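Local coordinates for Exo-beta-1,3-glucanase (Streptomyces sp. SirexAA-E, PDB 4PEY) that hydrolyses laminarin and laminarioligosaccharides as a secreted family 55 exo-beta-1,3-glucanase, working from the non-reducing end and yielding glucose and laminaribiose, at the beta-D-glucopyranose site. Coordinates in Å, arbitrary orientation; residue numbers count along the deposited sequence, not the author numbering.

Contact 1: the beta-D-glucopyranose site. Residues 68, 70, 92, 94, 96, 98, 120-121, 123, 125, 148. With BGC (beta-D-glucopyranose), chain B; BGC (beta-D-glucopyranose), chain C; BGC (beta-D-glucopyranose), chain D.
Asp96 and Arg125 both set CG anti to the backbone N (chi1 -158° and -175°), and Arg125 then bends at chi3 (-49°), so that a carboxylate and a guanidinium approach the same stretch of laminaritriose. Asp96 OD2 reaches the trisaccharide between two rings and accepts from both. The 2-hydroxyl O2 of BGC (chain C) lies 2.6 Å from Asp96 OD2 on its anti lone pair, while O2 of BGC (chain B) approaches the same OD2 at 2.9 Å from above the carboxylate plane. The other oxygen, OD1, takes the backbone N-H of Asp148, which helps fix the rotation of the carboxylate, although it comes from above the plane. Arg125 presents its edge: NE donates to O2 of BGC (chain D) over 2.9 Å, nearly straight and in the guanidinium plane. A salt bridge of 3.8 Å from Arg125 NE to Asp96 OD2 would probably help keep the aspartate ionised, and Asp148 CB packs over the rim of one guanidinium face.

BGC (chain D), the most enclosed of the three sugars, is otherwise read largely through water. Its O3 binds waters 1 and 3, and its O4 binds water 2; Asp92 OD2 holds water 2 at 2.6 Å and also binds water 1. Asp92 is itself oriented by Val120 N, which donates to the syn lone pair of OD1. Thr94 OG1 bonds in plane to a lone pair of Asn68 OD1 at 2.7 Å, while Thr94 CG2 touches C2 of the sugar. Val120 CG1 meets its C6. BGC (chain C), partly occupied, rests against the amide of Gln70, whose CD faces C4.

The site, centred about 27 Å from Ala458 at the annotated proton-donor position, is probably a secondary, non-catalytic carbohydrate-binding site built on the short strands 67-70, 92-94 and 123-125, with the 3-10 helix 98-100 bringing Gly98 CA against C1 and O5 of BGC (chain B).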
loop_
_atom_site.group_PDB
_atom_site.type_symbol
_atom_site.label_atom_id
_atom_site.label_comp_id
_atom_site.label_asym_id
_atom_site.label_seq_id
_atom_site.Cartn_x
_atom_site.Cartn_y
_atom_site.Cartn_z
ATOM N N ASN A 68 18.440 5.282 17.067
ATOM C CA ASN A 68 18.419 4.940 15.657
ATOM C C ASN A 68 17.600 3.676 15.549
ATOM O O ASN A 68 18.101 2.567 15.762
ATOM C CB ASN A 68 19.829 4.745 15.076
ATOM C CG ASN A 68 19.809 4.478 13.571
ATOM O OD1 ASN A 68 18.772 4.637 12.913
ATOM N ND2 ASN A 68 20.951 4.071 13.021
ATOM N N GLN A 70 16.206 1.073 13.619
ATOM C CA GLN A 70 16.260 0.398 12.332
ATOM C C GLN A 70 15.063 -0.523 12.239
ATOM O O GLN A 70 14.798 -1.302 13.163
ATOM C CB GLN A 70 17.562 -0.389 12.164
ATOM C CG GLN A 70 18.805 0.491 12.081
ATOM C CD GLN A 70 20.066 -0.317 11.846
ATOM O OE1 GLN A 70 20.360 -0.719 10.720
ATOM N NE2 GLN A 70 20.818 -0.563 12.914
ATOM N N ASP A 92 16.667 8.755 14.420
ATOM C CA ASP A 92 16.234 8.316 13.103
ATOM C C ASP A 92 15.274 7.135 13.155
ATOM O O ASP A 92 15.293 6.335 14.100
ATOM C CB ASP A 92 17.444 7.912 12.247
ATOM C CG ASP A 92 18.407 9.066 11.982
ATOM O OD1 ASP A 92 18.923 9.676 12.950
ATOM O OD2 ASP A 92 18.666 9.349 10.793
ATOM N N THR A 94 15.103 4.325 10.524
ATOM C CA THR A 94 15.942 3.958 9.390
ATOM C C THR A 94 15.536 2.666 8.704
ATOM O O THR A 94 15.353 1.645 9.368
ATOM C CB THR A 94 17.406 3.810 9.850
ATOM O OG1 THR A 94 17.866 5.068 10.362
ATOM C CG2 THR A 94 18.318 3.341 8.705
ATOM N N ASP A 96 17.454 0.588 5.568
ATOM C CA ASP A 96 18.553 0.509 4.603
ATOM C C ASP A 96 18.561 -0.917 4.053
ATOM O O ASP A 96 17.693 -1.729 4.403
ATOM C CB ASP A 96 19.897 0.889 5.248
ATOM C CG ASP A 96 20.956 1.349 4.229
ATOM O OD1 ASP A 96 20.756 1.230 2.998
ATOM O OD2 ASP A 96 22.025 1.815 4.676
ATOM N N GLY A 98 21.369 -3.243 3.829
ATOM C CA GLY A 98 22.583 -3.999 4.103
ATOM C C GLY A 98 22.410 -5.506 3.967
ATOM O O GLY A 98 23.297 -6.197 3.461
ATOM N N VAL A 120 20.083 12.416 12.830
ATOM C CA VAL A 120 21.384 12.761 13.404
ATOM C C VAL A 120 22.335 13.458 12.412
ATOM O O VAL A 120 23.122 14.311 12.820
ATOM C CB VAL A 120 22.082 11.505 14.014
ATOM C CG1 VAL A 120 22.544 10.549 12.937
ATOM C CG2 VAL A 120 23.259 11.911 14.891
ATOM N N ASN A 121 22.269 13.130 11.121
ATOM C CA ASN A 121 23.140 13.835 10.169
ATOM C C ASN A 121 22.370 14.841 9.320
ATOM O O ASN A 121 22.878 15.340 8.311
ATOM C CB ASN A 121 23.924 12.845 9.270
ATOM C CG ASN A 121 23.077 12.188 8.175
ATOM O OD1 ASN A 121 21.904 12.492 7.986
ATOM N ND2 ASN A 121 23.701 11.274 7.436
ATOM N N THR A 123 19.558 14.121 7.777
ATOM C CA THR A 123 18.751 13.402 6.791
ATOM C C THR A 123 18.345 12.029 7.297
ATOM O O THR A 123 19.193 11.240 7.710
ATOM C CB THR A 123 19.511 13.245 5.450
ATOM O OG1 THR A 123 19.843 14.542 4.937
ATOM C CG2 THR A 123 18.661 12.514 4.423
ATOM N N ARG A 125 16.948 8.271 6.511
ATOM C CA ARG A 125 16.917 7.345 5.379
ATOM C C ARG A 125 15.785 6.332 5.511
ATOM O O ARG A 125 15.743 5.549 6.472
ATOM C CB ARG A 125 18.247 6.599 5.228
ATOM C CG ARG A 125 18.284 5.713 3.979
ATOM C CD ARG A 125 19.437 4.717 4.001
ATOM N NE ARG A 125 20.705 5.355 4.342
ATOM C CZ ARG A 125 21.469 6.014 3.479
ATOM N NH1 ARG A 125 22.608 6.557 3.884
ATOM N NH2 ARG A 125 21.093 6.135 2.210
ATOM N N ASP A 148 22.012 3.134 0.985
ATOM C CA ASP A 148 23.393 3.580 0.941
ATOM C C ASP A 148 24.066 2.888 -0.235
ATOM O O ASP A 148 24.035 1.660 -0.334
ATOM C CB ASP A 148 24.105 3.262 2.256
ATOM C CG ASP A 148 25.422 3.988 2.401
ATOM O OD1 ASP A 148 25.721 4.874 1.573
ATOM O OD2 ASP A 148 26.154 3.679 3.360
HETATM C C2 BGC B . 24.572 -0.862 4.853
HETATM C C3 BGC B . 24.801 -0.900 6.358
HETATM C C4 BGC B . 24.978 -2.332 6.860
HETATM C C5 BGC B . 25.998 -3.087 6.013
HETATM C C6 BGC B . 26.114 -4.550 6.462
HETATM C C1 BGC B . 25.583 -1.711 4.095
HETATM O O1 BGC B . 25.149 -1.781 2.747
HETATM O O2 BGC B . 24.635 0.482 4.412
HETATM O O3 BGC B . 23.689 -0.291 6.981
HETATM O O4 BGC B . 25.401 -2.308 8.209
HETATM O O5 BGC B . 25.647 -3.022 4.641
HETATM O O6 BGC B . 24.846 -5.187 6.443
HETATM C C2 BGC C . 22.873 1.632 8.238
HETATM C C3 BGC C . 23.092 2.487 9.476
HETATM C C4 BGC C . 23.233 1.592 10.700
HETATM C C5 BGC C . 24.285 0.509 10.472
HETATM C C6 BGC C . 24.292 -0.468 11.645
HETATM C C1 BGC C . 24.017 0.631 8.117
HETATM O O2 BGC C . 22.796 2.451 7.089
HETATM O O3 BGC C . 21.989 3.351 9.646
HETATM O O4 BGC C . 23.580 2.371 11.825
HETATM O O5 BGC C . 24.034 -0.192 9.268
HETATM O O6 BGC C . 25.287 -1.445 11.439
HETATM C C2 BGC D . 21.395 5.424 8.421
HETATM C C3 BGC D . 21.763 6.899 8.311
HETATM C C4 BGC D . 21.988 7.519 9.692
HETATM C C5 BGC D . 22.912 6.647 10.536
HETATM C C6 BGC D . 22.991 7.145 11.975
HETATM C C1 BGC D . 22.419 4.707 9.291
HETATM O O2 BGC D . 21.346 4.831 7.134
HETATM O O3 BGC D . 20.736 7.577 7.631
HETATM O O4 BGC D . 22.562 8.805 9.554
HETATM O O5 BGC D . 22.445 5.317 10.564
HETATM O O6 BGC D . 24.145 6.629 12.601
HETATM O O HOH W 1 18.332 7.472 8.924
HETATM O O HOH W 2 20.746 10.718 10.033
HETATM O O HOH W 3 21.119 9.722 6.147
#

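Contact 2: the beta-D-glucopyranose site. Residues 105-106, 108, 130, 152, 154, 173, 190, 402, 405-406, 436-437, 461, 499, 530, 552. With BGC (beta-D-glucopyranose), chain E; BGC (beta-D-glucopyranose), chain F; BGC (beta-D-glucopyranose), chain G.
Trp152 lies flat against BGC (chain E) in the active-site pocket, its outer edge reaching BGC (chain F), and can be followed outward from CB, which touches the 2-hydroxyl O2 of BGC (chain E). With CG anti to the carbonyl carbon (chi1 -63°) and near O2 and C3, CD1 and NE1 pass C1 of that sugar, and CD2 sits 3.8 Å from its C3. CE2 and CZ2 are near its C5, CZ2 also near O4. C3 lies over the six-membered ring and C1 over the five-membered ring, both as CH-pi contacts. Farther out, CE3 meets C1 of BGC (chain F), CZ3 reaches that sugar's O6, and CH2 lies between this O6 and O4 of BGC (chain E). An alanine in place of Trp152 would remove the indole and would probably weaken the hold on BGC (chain E) and on its link to BGC (chain F).

Tyr499 offers a second face, its ring centroid 3.5 Å from C6 of BGC (chain F). Gln173 NE2 bridges the two sugars in its amide plane, donating to O2 of each.

BGC (chain G), partly occupied and, like BGC (chain F), deposited in two conformers of which one is described, is almost wholly buried and gripped by two carboxylates. Glu436 takes O2 on the syn lone pair of OE2, while O3 meets OE1 from above the plane. Asp405 OD2 receives O4 at 2.7 Å, again syn, and OD1 receives O6. Trp402 NE1 and His437 NE2 also bond O3. These contacts recognise a terminal glucose, as exo-action requires; the glutamate thought to be the catalytic proton donor is the engineered Ala458 here. Asp405 is positioned by His406, whose ND1 lies 2.7 Å from Asp405 OD1 in a nearly straight bond (172° at H).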
loop_
_atom_site.group_PDB
_atom_site.type_symbol
_atom_site.label_atom_id
_atom_site.label_comp_id
_atom_site.label_asym_id
_atom_site.label_seq_id
_atom_site.Cartn_x
_atom_site.Cartn_y
_atom_site.Cartn_z
ATOM N N THR A 105 15.098 -3.633 -3.178
ATOM C CA THR A 105 13.857 -4.061 -3.827
ATOM C C THR A 105 13.109 -5.197 -3.124
ATOM O O THR A 105 12.082 -5.657 -3.633
ATOM C CB THR A 105 14.085 -4.503 -5.301
ATOM O OG1 THR A 105 14.970 -5.633 -5.353
ATOM C CG2 THR A 105 14.638 -3.355 -6.133
ATOM N N GLN A 106 13.597 -5.650 -1.971
ATOM C CA GLN A 106 12.798 -6.577 -1.165
ATOM C C GLN A 106 12.523 -6.011 0.236
ATOM O O GLN A 106 12.169 -6.751 1.156
ATOM C CB GLN A 106 13.473 -7.962 -1.100
ATOM C CG GLN A 106 13.535 -8.583 -2.504
ATOM C CD GLN A 106 14.087 -9.992 -2.585
ATOM O OE1 GLN A 106 14.230 -10.695 -1.581
ATOM N NE2 GLN A 106 14.382 -10.421 -3.809
ATOM N N PHE A 108 10.137 -4.821 2.159
ATOM C CA PHE A 108 8.673 -4.832 2.210
ATOM C C PHE A 108 8.118 -4.841 3.631
ATOM O O PHE A 108 8.843 -5.121 4.583
ATOM C CB PHE A 108 8.098 -6.086 1.535
ATOM C CG PHE A 108 8.619 -6.375 0.150
ATOM C CD1 PHE A 108 8.700 -5.382 -0.819
ATOM C CD2 PHE A 108 8.985 -7.675 -0.192
ATOM C CE1 PHE A 108 9.158 -5.683 -2.101
ATOM C CE2 PHE A 108 9.428 -7.987 -1.471
ATOM C CZ PHE A 108 9.517 -6.989 -2.428
ATOM N N GLN A 130 7.915 -1.759 -1.854
ATOM C CA GLN A 130 6.457 -1.738 -1.690
ATOM C C GLN A 130 5.960 -2.129 -0.291
ATOM O O GLN A 130 6.658 -2.817 0.469
ATOM C CB GLN A 130 5.800 -2.635 -2.748
ATOM C CG GLN A 130 6.010 -2.161 -4.193
ATOM C CD GLN A 130 7.166 -2.874 -4.895
ATOM O OE1 GLN A 130 8.057 -3.430 -4.246
ATOM N NE2 GLN A 130 7.143 -2.875 -6.228
ATOM N N TRP A 152 19.363 -0.557 -6.261
ATOM C CA TRP A 152 18.000 -0.648 -6.770
ATOM C C TRP A 152 16.938 -0.420 -5.693
ATOM O O TRP A 152 17.069 -0.890 -4.560
ATOM C CB TRP A 152 17.766 -2.013 -7.407
ATOM C CG TRP A 152 18.608 -2.322 -8.609
ATOM C CD1 TRP A 152 19.521 -1.505 -9.229
ATOM C CD2 TRP A 152 18.606 -3.547 -9.338
ATOM N NE1 TRP A 152 20.085 -2.161 -10.302
ATOM C CE2 TRP A 152 19.537 -3.415 -10.391
ATOM C CE3 TRP A 152 17.903 -4.749 -9.205
ATOM C CZ2 TRP A 152 19.783 -4.440 -11.299
ATOM C CZ3 TRP A 152 18.148 -5.766 -10.109
ATOM C CH2 TRP A 152 19.080 -5.605 -11.142
ATOM N N SER A 154 12.382 0.262 -5.297
ATOM C CA SER A 154 11.079 0.306 -5.964
ATOM C C SER A 154 9.916 0.614 -5.004
ATOM O O SER A 154 9.005 -0.204 -4.827
ATOM C CB SER A 154 10.839 -1.024 -6.692
ATOM O OG SER A 154 9.586 -1.062 -7.359
ATOM N N GLN A 173 12.797 4.053 -8.436
ATOM C CA GLN A 173 12.163 4.033 -9.755
ATOM C C GLN A 173 10.972 4.980 -9.846
ATOM O O GLN A 173 10.775 5.682 -10.846
ATOM C CB GLN A 173 11.680 2.625 -10.088
ATOM C CG GLN A 173 12.759 1.591 -10.252
ATOM C CD GLN A 173 12.202 0.177 -10.196
ATOM O OE1 GLN A 173 10.975 -0.045 -10.262
ATOM N NE2 GLN A 173 13.092 -0.788 -10.046
ATOM N N TRP A 190 11.531 7.201 -13.119
ATOM C CA TRP A 190 10.520 6.790 -14.107
ATOM C C TRP A 190 9.139 7.412 -13.887
ATOM O O TRP A 190 8.442 7.719 -14.858
ATOM C CB TRP A 190 10.346 5.267 -14.131
ATOM C CG TRP A 190 11.576 4.493 -14.522
ATOM C CD1 TRP A 190 12.695 4.965 -15.148
ATOM C CD2 TRP A 190 11.811 3.108 -14.264
ATOM N NE1 TRP A 190 13.609 3.949 -15.309
ATOM C CE2 TRP A 190 13.087 2.796 -14.780
ATOM C CE3 TRP A 190 11.053 2.095 -13.670
ATOM C CZ2 TRP A 190 13.634 1.518 -14.693
ATOM C CZ3 TRP A 190 11.592 0.828 -13.588
ATOM C CH2 TRP A 190 12.874 0.548 -14.098
ATOM N N TRP A 402 0.069 -8.484 -4.504
ATOM C CA TRP A 402 1.325 -9.054 -4.994
ATOM C C TRP A 402 1.304 -10.565 -5.113
ATOM O O TRP A 402 1.265 -11.271 -4.101
ATOM C CB TRP A 402 2.458 -8.630 -4.053
ATOM C CG TRP A 402 3.877 -9.070 -4.376
ATOM C CD1 TRP A 402 4.690 -8.575 -5.363
ATOM C CD2 TRP A 402 4.670 -10.015 -3.643
ATOM N NE1 TRP A 402 5.938 -9.169 -5.297
ATOM C CE2 TRP A 402 5.948 -10.059 -4.254
ATOM C CE3 TRP A 402 4.425 -10.836 -2.535
ATOM C CZ2 TRP A 402 6.970 -10.886 -3.787
ATOM C CZ3 TRP A 402 5.437 -11.664 -2.084
ATOM C CH2 TRP A 402 6.696 -11.679 -2.705
ATOM N N ASP A 405 6.938 -13.309 -6.668
ATOM C CA ASP A 405 7.892 -13.631 -7.730
ATOM C C ASP A 405 9.106 -14.383 -7.203
ATOM O O ASP A 405 9.920 -14.876 -7.977
ATOM C CB ASP A 405 8.377 -12.353 -8.396
ATOM C CG ASP A 405 9.057 -11.441 -7.406
ATOM O OD1 ASP A 405 10.308 -11.455 -7.317
ATOM O OD2 ASP A 405 8.324 -10.754 -6.665
ATOM N N HIS A 406 9.248 -14.425 -5.881
ATOM C CA HIS A 406 10.371 -15.118 -5.255
ATOM C C HIS A 406 9.920 -15.647 -3.902
ATOM O O HIS A 406 8.853 -15.272 -3.415
ATOM C CB HIS A 406 11.585 -14.189 -5.109
ATOM C CG HIS A 406 11.351 -13.022 -4.202
ATOM N ND1 HIS A 406 10.854 -11.815 -4.652
ATOM C CD2 HIS A 406 11.557 -12.870 -2.871
ATOM C CE1 HIS A 406 10.749 -10.978 -3.635
ATOM N NE2 HIS A 406 11.166 -11.593 -2.541
ATOM N N GLU A 436 1.073 -6.421 -8.826
ATOM C CA GLU A 436 2.149 -7.098 -9.577
ATOM C C GLU A 436 2.048 -8.608 -9.736
ATOM O O GLU A 436 1.687 -9.321 -8.791
ATOM C CB GLU A 436 3.506 -6.838 -8.922
ATOM C CG GLU A 436 3.850 -5.397 -8.610
ATOM C CD GLU A 436 5.256 -5.311 -8.085
ATOM O OE1 GLU A 436 5.466 -5.716 -6.917
ATOM O OE2 GLU A 436 6.157 -4.904 -8.860
ATOM N N HIS A 437 2.408 -9.059 -10.944
ATOM C CA HIS A 437 2.801 -10.432 -11.288
ATOM C C HIS A 437 1.655 -11.423 -11.518
ATOM O O HIS A 437 1.902 -12.628 -11.595
ATOM C CB HIS A 437 3.750 -11.023 -10.229
ATOM C CG HIS A 437 4.930 -10.157 -9.903
ATOM N ND1 HIS A 437 5.766 -9.622 -10.863
ATOM C CD2 HIS A 437 5.417 -9.739 -8.707
ATOM C CE1 HIS A 437 6.709 -8.907 -10.274
ATOM N NE2 HIS A 437 6.517 -8.957 -8.967
ATOM N N TYR A 461 6.840 -12.719 -14.076
ATOM C CA TYR A 461 8.164 -13.028 -14.630
ATOM C C TYR A 461 8.220 -14.431 -15.227
ATOM O O TYR A 461 9.102 -14.736 -16.047
ATOM C CB TYR A 461 9.262 -12.932 -13.566
ATOM C CG TYR A 461 9.411 -11.604 -12.870
ATOM C CD1 TYR A 461 8.837 -10.444 -13.384
ATOM C CD2 TYR A 461 10.145 -11.510 -11.694
ATOM C CE1 TYR A 461 8.989 -9.222 -12.731
ATOM C CE2 TYR A 461 10.304 -10.303 -11.040
ATOM C CZ TYR A 461 9.724 -9.165 -11.562
ATOM O OH TYR A 461 9.883 -7.967 -10.909
ATOM N N TYR A 499 9.698 -8.307 -17.012
ATOM C CA TYR A 499 10.938 -9.015 -16.757
ATOM C C TYR A 499 10.623 -10.492 -16.952
ATOM O O TYR A 499 10.515 -11.265 -15.998
ATOM C CB TYR A 499 11.469 -8.701 -15.355
ATOM C CG TYR A 499 12.763 -9.373 -14.961
ATOM C CD1 TYR A 499 13.967 -9.050 -15.588
ATOM C CD2 TYR A 499 12.790 -10.303 -13.927
ATOM C CE1 TYR A 499 15.163 -9.657 -15.202
ATOM C CE2 TYR A 499 13.967 -10.908 -13.538
ATOM C CZ TYR A 499 15.146 -10.588 -14.174
ATOM O OH TYR A 499 16.302 -11.204 -13.762
ATOM N N LEU A 530 12.715 -4.527 -18.265
ATOM C CA LEU A 530 13.864 -4.545 -17.372
ATOM C C LEU A 530 14.980 -5.398 -17.989
ATOM O O LEU A 530 14.913 -6.634 -18.012
ATOM C CB LEU A 530 13.452 -5.059 -15.981
ATOM C CG LEU A 530 12.236 -4.333 -15.371
ATOM C CD1 LEU A 530 11.842 -4.934 -14.032
ATOM C CD2 LEU A 530 12.496 -2.824 -15.249
ATOM N N THR A 552 16.752 -0.606 -20.632
ATOM C CA THR A 552 15.711 -0.237 -19.661
ATOM C C THR A 552 15.309 1.247 -19.808
ATOM O O THR A 552 15.188 1.998 -18.829
ATOM C CB THR A 552 16.176 -0.566 -18.203
ATOM O OG1 THR A 552 16.739 -1.888 -18.170
ATOM C CG2 THR A 552 15.009 -0.531 -17.220
HETATM C C2 BGC E . 15.924 -0.949 -11.675
HETATM C C3 BGC E . 15.960 -2.461 -11.863
HETATM C C4 BGC E . 16.379 -2.810 -13.284
HETATM C C5 BGC E . 17.694 -2.103 -13.589
HETATM C C6 BGC E . 18.168 -2.407 -15.004
HETATM C C1 BGC E . 17.235 -0.316 -12.134
HETATM O O1 BGC E . 17.105 1.090 -12.091
HETATM O O2 BGC E . 15.685 -0.640 -10.320
HETATM O O3 BGC E . 14.596 -2.967 -11.588
HETATM O O4 BGC E . 16.534 -4.211 -13.409
HETATM O O5 BGC E . 17.496 -0.715 -13.464
HETATM O O6 BGC E . 19.448 -1.828 -15.184
HETATM C C2 BGC F . 13.033 -4.183 -10.284
HETATM C C3 BGC F . 12.678 -5.540 -9.690
HETATM C C4 BGC F . 12.991 -6.638 -10.695
HETATM C C5 BGC F . 14.439 -6.518 -11.139
HETATM C C6 BGC F . 14.773 -7.608 -12.149
HETATM C C1 BGC F . 14.445 -4.166 -10.856
HETATM O O2 BGC F . 12.956 -3.213 -9.261
HETATM O O3 BGC F . 11.261 -5.463 -9.418
HETATM O O4 BGC F . 12.731 -7.895 -10.100
HETATM O O5 BGC F . 14.630 -5.251 -11.746
HETATM O O6 BGC F . 16.139 -7.515 -12.499
HETATM C C2 BGC G . 9.374 -6.048 -8.083
HETATM C C3 BGC G . 8.929 -6.800 -6.833
HETATM C C4 BGC G . 9.829 -8.005 -6.612
HETATM C C5 BGC G . 11.278 -7.553 -6.533
HETATM C C6 BGC G . 12.203 -8.732 -6.275
HETATM C C1 BGC G . 10.886 -5.807 -8.104
HETATM O O2 BGC G . 8.674 -4.814 -8.161
HETATM O O3 BGC G . 7.597 -7.241 -6.989
HETATM O O4 BGC G . 9.459 -8.693 -5.441
HETATM O O5 BGC G . 11.620 -6.971 -7.770
HETATM O O6 BGC G . 12.260 -9.542 -7.427
HETATM O O HOH W 4 9.616 -2.609 -9.858
#

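Contact 1 and contact 2 bind separate laminaritriose molecules on one chain, with C-alpha centres about 23 Å apart and no residue in common. Their distances from Ala458, the engineered position of the proton donor, suggest different roles: about 5 Å for contact 2 and about 27 Å for contact 1. The residues of contact 1 all fall between 68 and 148, whereas contact 2 gathers mostly loop residues from 105 to 552, with Trp402 and Glu436 on strands 399-403 and 433-436, so the stretch 105-148 contributes to both. Contact 1 may therefore hold laminarin near the catalytic pocket, although the structure alone does not show one chain spanning both.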